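Local coordinates for carbon dioxide concentrating mechanism protein (Thermosynechococcus elongatus, PDB 4N8F) that probably forms the vertices of the carboxysome shell as a homopentamer, introducing curvature into otherwise flat layers of hexameric shell proteins, at the interface of chains A and B. Sequence-based numbering; all coordinates share one arbitrary frame. Chains: chain A/B, Carbon dioxide concentrating mechanism protein.

Contact 1: the interface of chains A and B. Residues chain A 61-62, 65; chain B 61, 64.
A:Ser61 and A:His65 face B:Ser61 and B:Arg64 across the subunit boundary, on equivalent 3-10 helices, 60-65 of each chain, with the CA atoms of A:Ser61 and B:Ser61 6.5 Å apart. B:Arg64 hides more surface than any other residue of the patch, 63 Å². It reaches over from chain B, and its aliphatic part folds at chi3 (-55°), turning the guanidinium across the imidazole of A:His65. The two side chains run at about right angles, and their flat groups are tilted 28° to each other, a loose stack rather than a flush one. NE stands over the face of the A:His65 ring, 3.8 Å from the ring centroid and shifted toward the rim, a cation-pi contact. In return CE1 of the imidazole lies against one face of the guanidinium, 3.4 Å from CZ of B:Arg64. Beyond the ring, NH1 of B:Arg64 donates a hydrogen bond to the hydroxyl OG of A:Ser61 at 2.9 Å. The bond is fairly straight, 162° at the hydrogen, and the hydroxyl sits at the guanidinium edge, almost in its plane. One group therefore uses a face for the histidine and an edge for the serine, which should restrict its tilt and turning. The A:Ser61 hydroxyl also lies 3.8 Å from CB of B:Ser61, bringing equivalent serines of adjacent subunits together. Within chain A, a weak hydrogen bond from ND1 of A:His65 to the carbonyl O of A:Ser61 (3.3 Å) may help hold the ring over its own helical turn. An alanine in place of B:Arg64 would probably leave the A:Ser61 hydroxyl without this donor and uncover the imidazole face, opening a gap between the helical turns. Repeated around the pentamer, the contact links each subunit to the next near the fivefold axis, and its arginines may contribute to the positive charge of the pore.

Contact 2: the interface of chains A and B. Residues chain A 84-86; chain B 8-10, 26.
The peptide groups around A:Ser86 and B:Thr9 are the flat units that meet here, joined along their rims in an antiparallel bridge, with hydroxyls and a water over one face of the sheet and valines over the other. A:Ser86 N donates to the carbonyl O of B:Thr9 and B:Thr9 N to the carbonyl O of A:Ser86, each at 2.9 Å. The second donor lies in the plane of its carbonyl; the first is tilted 17° from it. This reciprocal pair joins strand 84-87 of chain A to strand 2-11 of chain B, and A:Val85 pairs with B:Val10 in the next step of the ladder. On the polar face the hydroxyls of A:Ser86 and B:Thr9 come together, OG to OG1 at 3.2 Å, in a hydrogen bond whose direction is not decided. The B:Thr9 hydroxyl lies between its own backbone N and carbonyl carbon (chi1 66°), which points OG1 across the strand boundary and sends the methyl CG2 away from the serine. A water extends this polar strip: it lies 2.9 Å from OG1 of B:Thr9 and 2.6 Å from OG1 of A:Thr84, bridging the two threonines. On the opposite face A:Val85 extends its CG1 methyl toward chain B, where it comes 4.3 Å from CG2 of B:Val10. The other methyl of B:Val10, CG1, lies 3.6 Å from the carbonyl O of A:Thr84. CG2 of B:Val26 packs 3.7 Å from CG2 of B:Val10, so strand 23-30 may support the bridging strand from within chain B. Since the strand pairing rests on main-chain groups, it probably depends less on side-chain identity than on the course of the two chains. The bridge extends a chain B sheet with a chain A strand, stitching adjacent subunits of the pentamer together.

Contact 1: the interface of chains A and B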
# COMPACT_ATOMS: atom_id res chain seq x y z
N SER A 61 3.00 -3.56 -7.74
CA SER A 61 2.93 -4.02 -9.11
C SER A 61 4.25 -3.75 -9.78
O SER A 61 4.55 -4.40 -10.80
CB SER A 61 1.77 -3.31 -9.86
OG SER A 61 1.94 -1.92 -9.74
N ALA A 62 5.10 -2.88 -9.21
CA ALA A 62 6.48 -2.80 -9.70
C ALA A 62 7.20 -4.13 -9.88
O ALA A 62 8.02 -4.32 -10.77
CB ALA A 62 7.31 -1.90 -8.75
N HIS A 65 7.28 -5.92 -13.11
CA HIS A 65 8.02 -5.31 -14.18
C HIS A 65 9.52 -5.72 -14.17
O HIS A 65 10.33 -5.18 -14.89
CB HIS A 65 7.77 -3.76 -14.14
CG HIS A 65 6.42 -3.40 -14.65
ND1 HIS A 65 5.29 -3.34 -13.86
CD2 HIS A 65 5.99 -3.24 -15.91
CE1 HIS A 65 4.23 -3.09 -14.60
NE2 HIS A 65 4.63 -3.03 -15.85
N SER B 61 2.51 2.39 -8.23
CA SER B 61 2.57 2.47 -9.68
C SER B 61 2.68 3.91 -10.21
O SER B 61 2.99 4.13 -11.37
CB SER B 61 1.37 1.76 -10.30
OG SER B 61 0.18 2.24 -9.78
N ARG B 64 5.86 4.70 -11.90
CA ARG B 64 6.08 4.35 -13.29
C ARG B 64 5.58 5.44 -14.22
O ARG B 64 5.76 5.30 -15.44
CB ARG B 64 5.45 3.01 -13.65
CG ARG B 64 6.03 1.89 -12.77
CD ARG B 64 5.82 0.54 -13.35
NE ARG B 64 4.44 0.20 -13.66
CZ ARG B 64 3.49 -0.31 -12.87
NH1 ARG B 64 3.66 -0.53 -11.59
NH2 ARG B 64 2.32 -0.61 -13.41

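Contact 2: the interface of chains A and B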
# COMPACT_ATOMS: atom_id res chain seq x y z
N THR A 84 26.91 1.12 -3.62
CA THR A 84 27.15 2.20 -2.67
C THR A 84 25.89 2.92 -2.25
O THR A 84 24.91 3.09 -3.03
CB THR A 84 28.12 3.30 -3.19
OG1 THR A 84 27.44 4.18 -4.11
CG2 THR A 84 29.39 2.70 -3.85
N VAL A 85 25.95 3.32 -0.99
CA VAL A 85 24.96 4.13 -0.37
C VAL A 85 25.71 5.24 0.27
O VAL A 85 26.71 5.01 0.99
CB VAL A 85 24.23 3.40 0.75
CG1 VAL A 85 23.06 4.24 1.21
CG2 VAL A 85 23.78 2.02 0.30
N SER A 86 25.23 6.45 0.04
CA SER A 86 25.90 7.59 0.62
C SER A 86 24.84 8.41 1.31
O SER A 86 23.79 8.64 0.74
CB SER A 86 26.69 8.40 -0.44
OG SER A 86 25.92 9.47 -0.97
N GLY B 8 20.65 11.33 0.59
CA GLY B 8 21.69 10.44 0.06
C GLY B 8 21.52 9.99 -1.38
O GLY B 8 20.65 10.50 -2.11
N THR B 9 22.35 9.02 -1.78
CA THR B 9 22.22 8.38 -3.08
C THR B 9 22.56 6.93 -2.97
O THR B 9 23.15 6.48 -2.01
CB THR B 9 23.19 8.93 -4.12
OG1 THR B 9 24.52 8.59 -3.72
CG2 THR B 9 23.08 10.43 -4.22
N VAL B 10 22.10 6.18 -3.96
CA VAL B 10 22.42 4.76 -4.09
C VAL B 10 22.84 4.50 -5.51
O VAL B 10 22.27 5.07 -6.46
CB VAL B 10 21.19 3.88 -3.78
CG1 VAL B 10 21.53 2.41 -3.91
CG2 VAL B 10 20.67 4.19 -2.39
N VAL B 26 18.31 8.69 -1.69
CA VAL B 26 17.83 8.33 -0.36
C VAL B 26 17.07 9.52 0.18
O VAL B 26 17.58 10.63 0.17
CB VAL B 26 18.96 8.02 0.59
CG1 VAL B 26 18.42 7.45 1.89
CG2 VAL B 26 19.87 7.03 -0.08
O HOH W 1 26.34 6.38 -3.18

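The centres of contact 1 and contact 2 lie about 22 Å apart on the same A-B boundary, and they share no residue or secondary-structure element. Contact 1 joins equivalent 3-10 helices 60-65 through side chains, whereas contact 2 pairs two different strands, 84-87 and 2-11, largely through the main chain. In contact 2 the chains give different strands and in contact 1 the same helix plays unequal parts, A:His65 lying under B:Arg64, as in a ring rather than a two-fold dimer. Holding the subunits at two well-separated places should limit rocking between them and help keep the pentamer in the shape suited to a shell vertex.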